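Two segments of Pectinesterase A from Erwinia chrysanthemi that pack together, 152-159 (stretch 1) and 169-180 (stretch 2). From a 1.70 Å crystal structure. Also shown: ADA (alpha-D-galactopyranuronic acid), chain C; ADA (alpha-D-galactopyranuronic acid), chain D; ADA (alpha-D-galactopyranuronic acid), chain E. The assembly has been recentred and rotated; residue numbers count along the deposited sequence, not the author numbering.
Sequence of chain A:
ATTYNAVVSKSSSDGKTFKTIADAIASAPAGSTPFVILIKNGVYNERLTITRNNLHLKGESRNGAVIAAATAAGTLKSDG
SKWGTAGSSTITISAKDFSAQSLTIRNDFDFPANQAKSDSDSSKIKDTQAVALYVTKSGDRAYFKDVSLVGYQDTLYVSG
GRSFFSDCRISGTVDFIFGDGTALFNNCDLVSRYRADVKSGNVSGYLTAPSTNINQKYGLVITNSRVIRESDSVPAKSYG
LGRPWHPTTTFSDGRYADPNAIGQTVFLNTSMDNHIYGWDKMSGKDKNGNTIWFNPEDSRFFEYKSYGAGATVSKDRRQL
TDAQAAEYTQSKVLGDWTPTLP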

ATOM      1  N   TYR A 152      -0.951   1.583  -9.662  1.00  5.10           N
ATOM      2  CA  TYR A 152      -2.276   1.193 -10.114  1.00  4.94           C
ATOM      3  C   TYR A 152      -2.685  -0.053  -9.326  1.00  5.23           C
ATOM      4  O   TYR A 152      -3.287   0.058  -8.257  1.00  5.33           O
ATOM      5  CB  TYR A 152      -2.296   0.968 -11.636  1.00  5.17           C
ATOM      6  CG  TYR A 152      -2.078   2.228 -12.461  1.00  4.76           C
ATOM      7  CD1 TYR A 152      -3.157   3.029 -12.844  1.00  5.91           C
ATOM      8  CD2 TYR A 152      -0.798   2.616 -12.858  1.00  5.32           C
ATOM      9  CE1 TYR A 152      -2.963   4.191 -13.600  1.00  6.22           C
ATOM     10  CE2 TYR A 152      -0.596   3.777 -13.619  1.00  6.51           C
ATOM     11  CZ  TYR A 152      -1.680   4.551 -13.991  1.00  6.19           C
ATOM     12  OH  TYR A 152      -1.487   5.697 -14.748  1.00  6.36           O
ATOM     13  N   GLN A 153      -2.337  -1.232  -9.828  1.00  4.96           N
ATOM     14  CA  GLN A 153      -2.645  -2.468  -9.113  1.00  5.62           C
ATOM     15  C   GLN A 153      -1.612  -2.740  -8.023  1.00  5.06           C
ATOM     16  O   GLN A 153      -0.405  -2.756  -8.297  1.00  5.03           O
ATOM     17  CB  GLN A 153      -2.717  -3.641 -10.092  1.00  5.28           C
ATOM     18  CG  GLN A 153      -3.194  -4.958  -9.457  1.00  6.64           C
ATOM     19  CD  GLN A 153      -3.549  -6.011 -10.495  1.00  7.31           C
ATOM     20  OE1 GLN A 153      -3.457  -5.771 -11.695  1.00  9.65           O
ATOM     21  NE2 GLN A 153      -3.971  -7.181 -10.031  1.00  9.03           N
ATOM     22  N   ASP A 154      -2.090  -2.953  -6.794  1.00  5.01           N
ATOM     23  CA  ASP A 154      -1.228  -3.386  -5.678  1.00  5.16           C
ATOM     24  C   ASP A 154      -0.190  -2.332  -5.231  1.00  5.06           C
ATOM     25  O   ASP A 154       0.940  -2.660  -4.854  1.00  4.92           O
ATOM     26  CB  ASP A 154      -0.527  -4.726  -6.019  1.00  5.23           C
ATOM     27  CG  ASP A 154      -1.451  -5.933  -5.888  1.00  6.74           C
ATOM     28  OD1 ASP A 154      -2.687  -5.754  -5.847  1.00  9.14           O
ATOM     29  OD2 ASP A 154      -0.941  -7.073  -5.826  1.00  7.06           O
ATOM     30  N   THR A 155      -0.581  -1.062  -5.244  1.00  4.90           N
ATOM     31  CA  THR A 155       0.344   0.026  -4.883  1.00  4.76           C
ATOM     32  C   THR A 155       1.078  -0.178  -3.547  1.00  5.09           C
ATOM     33  O   THR A 155       2.301  -0.050  -3.489  1.00  5.11           O
ATOM     34  CB  THR A 155      -0.395   1.376  -4.865  1.00  4.52           C
ATOM     35  OG1 THR A 155      -1.032   1.567  -6.136  1.00  4.35           O
ATOM     36  CG2 THR A 155       0.581   2.538  -4.584  1.00  5.23           C
ATOM     37  N   LEU A 156       0.322  -0.487  -2.495  1.00  5.05           N
ATOM     38  CA  LEU A 156       0.866  -0.627  -1.140  1.00  5.06           C
ATOM     39  C   LEU A 156       0.624  -2.021  -0.571  1.00  5.30           C
ATOM     40  O   LEU A 156      -0.525  -2.430  -0.374  1.00  5.27           O
ATOM     41  CB  LEU A 156       0.269   0.428  -0.207  1.00  5.57           C
ATOM     42  CG  LEU A 156       0.686   0.316   1.267  1.00  4.49           C
ATOM     43  CD1 LEU A 156       2.214   0.402   1.438  1.00  5.16           C
ATOM     44  CD2 LEU A 156      -0.019   1.390   2.103  1.00  4.85           C
ATOM     45  N   TYR A 157       1.723  -2.719  -0.291  1.00  5.82           N
ATOM     46  CA  TYR A 157       1.708  -4.088   0.219  1.00  6.48           C
ATOM     47  C   TYR A 157       2.165  -4.009   1.672  1.00  6.92           C
ATOM     48  O   TYR A 157       3.341  -3.788   1.939  1.00  6.97           O
ATOM     49  CB  TYR A 157       2.687  -4.942  -0.604  1.00  7.02           C
ATOM     50  CG  TYR A 157       2.609  -6.459  -0.442  1.00  7.23           C
ATOM     51  CD1 TYR A 157       1.838  -7.059   0.559  1.00  7.96           C
ATOM     52  CD2 TYR A 157       3.331  -7.295  -1.300  1.00  8.39           C
ATOM     53  CE1 TYR A 157       1.788  -8.457   0.696  1.00  8.19           C
ATOM     54  CE2 TYR A 157       3.290  -8.683  -1.168  1.00  9.17           C
ATOM     55  CZ  TYR A 157       2.516  -9.255  -0.179  1.00  9.15           C
ATOM     56  OH  TYR A 157       2.483 -10.629  -0.059  1.00 10.40           O
ATOM     57  N   VAL A 158       1.229  -4.147   2.607  1.00  7.35           N
ATOM     58  CA  VAL A 158       1.551  -4.089   4.031  1.00  8.02           C
ATOM     59  C   VAL A 158       1.421  -5.468   4.683  1.00  8.74           C
ATOM     60  O   VAL A 158       0.316  -5.972   4.875  1.00  8.78           O
ATOM     61  CB  VAL A 158       0.702  -3.019   4.786  1.00  7.85           C
ATOM     62  CG1 VAL A 158       1.277  -1.619   4.561  1.00  8.07           C
ATOM     63  CG2 VAL A 158      -0.764  -3.069   4.357  1.00  7.85           C
ATOM     64  N   SER A 159       2.566  -6.071   5.002  1.00  9.87           N
ATOM     65  CA  SER A 159       2.606  -7.385   5.647  1.00 11.03           C
ATOM     66  C   SER A 159       3.260  -7.292   7.030  1.00 11.82           C
ATOM     67  O   SER A 159       3.762  -6.242   7.408  1.00 12.76           O
ATOM     68  CB  SER A 159       3.365  -8.373   4.754  1.00 11.16           C
ATOM     69  OG  SER A 159       3.252  -9.705   5.227  1.00 11.42           O
ATOM     70  N   ARG A 169      -0.751  10.520   0.701  1.00  4.83           N
ATOM     71  CA  ARG A 169      -1.543  10.289  -0.503  1.00  5.45           C
ATOM     72  C   ARG A 169      -1.218   8.896  -1.004  1.00  5.21           C
ATOM     73  O   ARG A 169      -0.050   8.520  -1.085  1.00  5.03           O
ATOM     74  CB  ARG A 169      -1.239  11.334  -1.587  1.00  5.53           C
ATOM     75  CG  ARG A 169      -2.192  11.295  -2.802  1.00  6.68           C
ATOM     76  CD  ARG A 169      -1.636  12.150  -3.944  1.00  6.09           C
ATOM     77  NE  ARG A 169      -2.532  12.279  -5.104  1.00  6.92           N
ATOM     78  CZ  ARG A 169      -2.491  11.515  -6.197  1.00  6.73           C
ATOM     79  NH1 ARG A 169      -1.618  10.514  -6.301  1.00  6.24           N
ATOM     80  NH2 ARG A 169      -3.350  11.741  -7.190  1.00  7.43           N
ATOM     81  N   ILE A 170      -2.253   8.115  -1.303  1.00  5.23           N
ATOM     82  CA  ILE A 170      -2.064   6.787  -1.895  1.00  5.26           C
ATOM     83  C   ILE A 170      -3.036   6.641  -3.058  1.00  4.89           C
ATOM     84  O   ILE A 170      -4.237   6.825  -2.886  1.00  4.89           O
ATOM     85  CB  ILE A 170      -2.281   5.639  -0.870  1.00  4.99           C
ATOM     86  CG1 ILE A 170      -1.386   5.832   0.366  1.00  6.32           C
ATOM     87  CG2 ILE A 170      -2.022   4.279  -1.536  1.00  5.62           C
ATOM     88  CD1 ILE A 170      -1.655   4.866   1.526  1.00  6.37           C
ATOM     89  N   SER A 171      -2.507   6.327  -4.237  1.00  4.84           N
ATOM     90  CA  SER A 171      -3.326   6.173  -5.433  1.00  4.87           C
ATOM     91  C   SER A 171      -3.225   4.761  -5.982  1.00  5.01           C
ATOM     92  O   SER A 171      -2.213   4.078  -5.789  1.00  5.26           O
ATOM     93  CB  SER A 171      -2.906   7.176  -6.513  1.00  5.15           C
ATOM     94  OG  SER A 171      -1.677   6.811  -7.106  1.00  5.31           O
ATOM     95  N   GLY A 172      -4.276   4.337  -6.677  1.00  4.92           N
ATOM     96  CA  GLY A 172      -4.288   3.024  -7.306  1.00  4.91           C
ATOM     97  C   GLY A 172      -5.642   2.609  -7.840  1.00  4.83           C
ATOM     98  O   GLY A 172      -6.597   3.393  -7.864  1.00  5.06           O
ATOM     99  N   THR A 173      -5.716   1.351  -8.257  1.00  4.47           N
ATOM    100  CA  THR A 173      -6.928   0.797  -8.852  1.00  4.49           C
ATOM    101  C   THR A 173      -7.371  -0.459  -8.097  1.00  4.50           C
ATOM    102  O   THR A 173      -8.228  -0.390  -7.205  1.00  4.67           O
ATOM    103  CB  THR A 173      -6.702   0.489 -10.347  1.00  4.56           C
ATOM    104  OG1 THR A 173      -5.509  -0.285 -10.492  1.00  4.80           O
ATOM    105  CG2 THR A 173      -6.540   1.786 -11.146  1.00  4.98           C
ATOM    106  N   VAL A 174      -6.760  -1.592  -8.427  1.00  4.51           N
ATOM    107  CA  VAL A 174      -7.156  -2.880  -7.854  1.00  4.94           C
ATOM    108  C   VAL A 174      -6.306  -3.224  -6.636  1.00  4.97           C
ATOM    109  O   VAL A 174      -5.085  -3.348  -6.742  1.00  4.92           O
ATOM    110  CB  VAL A 174      -7.043  -4.016  -8.912  1.00  4.94           C
ATOM    111  CG1 VAL A 174      -7.142  -5.403  -8.257  1.00  5.82           C
ATOM    112  CG2 VAL A 174      -8.104  -3.848  -9.999  1.00  5.93           C
ATOM    113  N   ASP A 175      -6.966  -3.377  -5.484  1.00  5.29           N
ATOM    114  CA  ASP A 175      -6.319  -3.849  -4.258  1.00  5.35           C
ATOM    115  C   ASP A 175      -5.114  -2.983  -3.895  1.00  5.33           C
ATOM    116  O   ASP A 175      -4.040  -3.511  -3.590  1.00  5.64           O
ATOM    117  CB  ASP A 175      -5.893  -5.328  -4.399  1.00  5.53           C
ATOM    118  CG  ASP A 175      -7.065  -6.267  -4.688  1.00  5.97           C
ATOM    119  OD1 ASP A 175      -8.225  -5.826  -4.648  1.00  6.01           O
ATOM    120  OD2 ASP A 175      -6.819  -7.468  -4.957  1.00  7.12           O
ATOM    121  N   PHE A 176      -5.276  -1.658  -3.941  1.00  4.99           N
ATOM    122  CA  PHE A 176      -4.095  -0.793  -3.849  1.00  5.23           C
ATOM    123  C   PHE A 176      -3.527  -0.603  -2.439  1.00  4.85           C
ATOM    124  O   PHE A 176      -2.438  -0.052  -2.275  1.00  5.12           O
ATOM    125  CB  PHE A 176      -4.183   0.494  -4.702  1.00  5.37           C
ATOM    126  CG  PHE A 176      -5.180   1.533  -4.227  1.00  6.10           C
ATOM    127  CD1 PHE A 176      -4.828   2.471  -3.254  1.00  6.62           C
ATOM    128  CD2 PHE A 176      -6.439   1.631  -4.827  1.00  6.42           C
ATOM    129  CE1 PHE A 176      -5.731   3.470  -2.849  1.00  5.89           C
ATOM    130  CE2 PHE A 176      -7.349   2.633  -4.439  1.00  5.83           C
ATOM    131  CZ  PHE A 176      -6.996   3.547  -3.444  1.00  6.18           C
ATOM    132  N   ILE A 177      -4.264  -1.079  -1.438  1.00  4.41           N
ATOM    133  CA  ILE A 177      -3.714  -1.307  -0.103  1.00  4.35           C
ATOM    134  C   ILE A 177      -4.083  -2.737   0.226  1.00  4.62           C
ATOM    135  O   ILE A 177      -5.261  -3.056   0.338  1.00  4.30           O
ATOM    136  CB  ILE A 177      -4.310  -0.371   0.973  1.00  4.43           C
ATOM    137  CG1 ILE A 177      -4.078   1.101   0.606  1.00  4.47           C
ATOM    138  CG2 ILE A 177      -3.702  -0.694   2.346  1.00  4.23           C
ATOM    139  CD1 ILE A 177      -4.908   2.091   1.439  1.00  4.81           C
ATOM    140  N   PHE A 178      -3.087  -3.603   0.364  1.00  4.67           N
ATOM    141  CA  PHE A 178      -3.372  -5.029   0.572  1.00  5.18           C
ATOM    142  C   PHE A 178      -2.339  -5.687   1.473  1.00  5.37           C
ATOM    143  O   PHE A 178      -1.216  -5.190   1.617  1.00  5.44           O
ATOM    144  CB  PHE A 178      -3.485  -5.772  -0.774  1.00  5.59           C
ATOM    145  CG  PHE A 178      -2.167  -5.981  -1.481  1.00  5.64           C
ATOM    146  CD1 PHE A 178      -1.479  -4.904  -2.037  1.00  5.65           C
ATOM    147  CD2 PHE A 178      -1.622  -7.260  -1.605  1.00  6.07           C
ATOM    148  CE1 PHE A 178      -0.259  -5.090  -2.683  1.00  6.15           C
ATOM    149  CE2 PHE A 178      -0.408  -7.462  -2.269  1.00  5.76           C
ATOM    150  CZ  PHE A 178       0.271  -6.376  -2.810  1.00  6.45           C
ATOM    151  N   GLY A 179      -2.724  -6.808   2.077  1.00  5.40           N
ATOM    152  CA  GLY A 179      -1.798  -7.562   2.920  1.00  6.06           C
ATOM    153  C   GLY A 179      -2.334  -7.817   4.314  1.00  6.27           C
ATOM    154  O   GLY A 179      -3.474  -7.476   4.632  1.00  6.24           O
ATOM    155  N   ASP A 180      -1.487  -8.427   5.141  1.00  6.95           N
ATOM    156  CA  ASP A 180      -1.886  -8.972   6.435  1.00  7.74           C
ATOM    157  C   ASP A 180      -1.361  -8.145   7.605  1.00  7.72           C
ATOM    158  O   ASP A 180      -1.535  -8.524   8.761  1.00  8.03           O
ATOM    159  CB  ASP A 180      -1.350 -10.396   6.558  1.00  8.48           C
ATOM    160  CG  ASP A 180       0.160 -10.445   6.422  1.00 10.13           C
ATOM    161  OD1 ASP A 180       0.668 -10.258   5.294  1.00 15.06           O
ATOM    162  OD2 ASP A 180       0.843 -10.654   7.440  1.00 14.65           O
TER
HETATM  163  C1  ADA C   3      -5.164 -10.740  -9.348  1.00 13.01           C
HETATM  164  C2  ADA C   3      -5.027 -12.129  -8.731  1.00 12.40           C
HETATM  165  C3  ADA C   3      -5.503 -12.101  -7.277  1.00 12.91           C
HETATM  166  C4  ADA C   3      -4.775 -10.997  -6.505  1.00 12.20           C
HETATM  167  C5  ADA C   3      -5.010  -9.658  -7.206  1.00 12.63           C
HETATM  168  C6  ADA C   3      -4.330  -8.493  -6.530  1.00 13.13           C
HETATM  169  O2  ADA C   3      -5.795 -13.061  -9.502  1.00 13.31           O
HETATM  170  O3  ADA C   3      -5.285 -13.382  -6.669  1.00 13.63           O
HETATM  171  O4  ADA C   3      -3.368 -11.268  -6.505  1.00 11.38           O
HETATM  172  O5  ADA C   3      -4.501  -9.759  -8.545  1.00 11.86           O
HETATM  173  O6B ADA C   3      -4.394  -8.343  -5.284  1.00 14.32           O
HETATM  174  O6A ADA C   3      -3.725  -7.696  -7.275  1.00 13.96           O
HETATM  175  C1  ADA D   2      -9.055  -8.173 -10.770  1.00 17.95           C
HETATM  176  C2  ADA D   2      -7.592  -7.966 -11.164  1.00 15.07           C
HETATM  177  C3  ADA D   2      -6.985  -9.264 -11.693  1.00 14.54           C
HETATM  178  C4  ADA D   2      -7.280 -10.445 -10.762  1.00 13.74           C
HETATM  179  C5  ADA D   2      -8.762 -10.520 -10.400  1.00 15.04           C
HETATM  180  C6  ADA D   2      -8.994 -11.616  -9.396  1.00 15.36           C
HETATM  181  O2  ADA D   2      -7.516  -6.968 -12.182  1.00 15.31           O
HETATM  182  O3  ADA D   2      -5.569  -9.110 -11.865  1.00 13.06           O
HETATM  183  O4  ADA D   2      -6.533 -10.332  -9.546  1.00 13.17           O
HETATM  184  O5  ADA D   2      -9.171  -9.262  -9.848  1.00 14.74           O
HETATM  185  O6B ADA D   2      -9.713 -11.375  -8.405  1.00 15.63           O
HETATM  186  O6A ADA D   2      -8.457 -12.731  -9.585  1.00 15.90           O
HETATM  187  C1  ADA E   5       0.759 -14.784  -4.263  1.00 16.32           C
HETATM  188  C2  ADA E   5       0.926 -15.111  -2.779  1.00 16.69           C
HETATM  189  C3  ADA E   5       1.584 -13.946  -2.034  1.00 17.80           C
HETATM  190  C4  ADA E   5       2.878 -13.509  -2.729  1.00 18.88           C
HETATM  191  C5  ADA E   5       2.594 -13.217  -4.202  1.00 18.26           C
HETATM  192  C6  ADA E   5       3.842 -12.829  -4.949  1.00 18.91           C
HETATM  193  O2  ADA E   5      -0.365 -15.379  -2.229  1.00 16.06           O
HETATM  194  O3  ADA E   5       1.824 -14.298  -0.661  1.00 18.22           O
HETATM  195  O4  ADA E   5       3.868 -14.545  -2.660  1.00 21.91           O
HETATM  196  O5  ADA E   5       2.012 -14.375  -4.822  1.00 17.16           O
HETATM  197  O6B ADA E   5       4.633 -12.011  -4.431  1.00 17.60           O
HETATM  198  O6A ADA E   5       4.037 -13.341  -6.070  1.00 20.30           O

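From Gly172 onward stretch 2 runs alongside stretch 1 in the same overall direction, turning a corner at 175-177 on the way, and a ladder of backbone hydrogen bonds fixes the register. Thr173 N donates to Tyr152 O (2.8 Å), Asp154 N to Val174 O (3.0 Å) and Leu156 N to Phe176 O (2.8 Å). Then the pattern becomes that of a parallel sheet: Phe178 N donates to Leu156 O (2.9 Å) and Val158 N to Phe178 O (2.8 Å), with Leu156 paired to Ile177 and Tyr157 to Phe178. Because the strands are in step, side chains of paired residues emerge on the same face, and each face acquires its own packing.

On the face that carries Tyr157 and Phe178, the most prominent bump is the Phe178 ring, and no other residue in the contact has so much of its surface covered by the opposite stretch. With chi1 near +73° (p), its end comes nearer to stretch 1 than its CA-to-CB bond alone would suggest, and the ring occupies a slot between Asp154 and Tyr157. Asp154 OD2 lies over one face, 3.3 Å from Phe178 CZ, and Tyr157 covers the opposite face. The two aromatic rings form an offset stack, with centroids 4.3 Å apart and planes at 22°; Tyr157 CG comes within 3.3 Å of Phe178 CZ. A flat, rigid side chain suits so narrow a slot, since it offers two broad surfaces while taking up little thickness.

The other face is aliphatic. Leu156 reaches into a hollow lined by Ile170 and Ile177: its CD2 is 3.9 Å from Ile170 CD1 and 4.2 Å from Ile177 CG2. Ile177 CG2 also lies 4.3 Å from Val158 CG2. Branched side chains suit this place because their methyl groups can fill irregular gaps without leaving any polar group unpaired.

Both glycines lie where neighbouring atoms leave no room for a side chain. A CB on Gly172 would fall 2.8 Å from both Tyr152 O and Thr155 OG1, and would also clash with Phe176 CB at 2.2 Å. Space is just as short at Gly179, where a CB would lie 2.2 Å from Val158 O; its backbone angles alone call for glycine. With only hydrogens there, Gly179 CA can approach Val158 O to 3.3 Å in a CA-H...O contact.

Small hydroxyl residues fit where a short polar reach is needed. Thr155 OG1 donates to Ser171 O (2.8 Å), tying the turn before strand 156-158 to the strand 169-172, while Ser159 OG donates to Asp180 OD1 (2.6 Å) at the far end of the contact.

The Asp154 and Asp175 carboxylates approach each other, OD1 to OD2, at 4.6 Å, an unfavourable pairing of like charges if both are ionised. The galacturonate of chain C meets both, its O6A 2.6 Å from Asp154 OD1 and its O6B 2.6 Å from Asp175 OD2. Longer and amide-tipped, Gln153 extends its NE2 to donate to that same O6A (2.8 Å) and to O3 of the chain D sugar (3.1 Å).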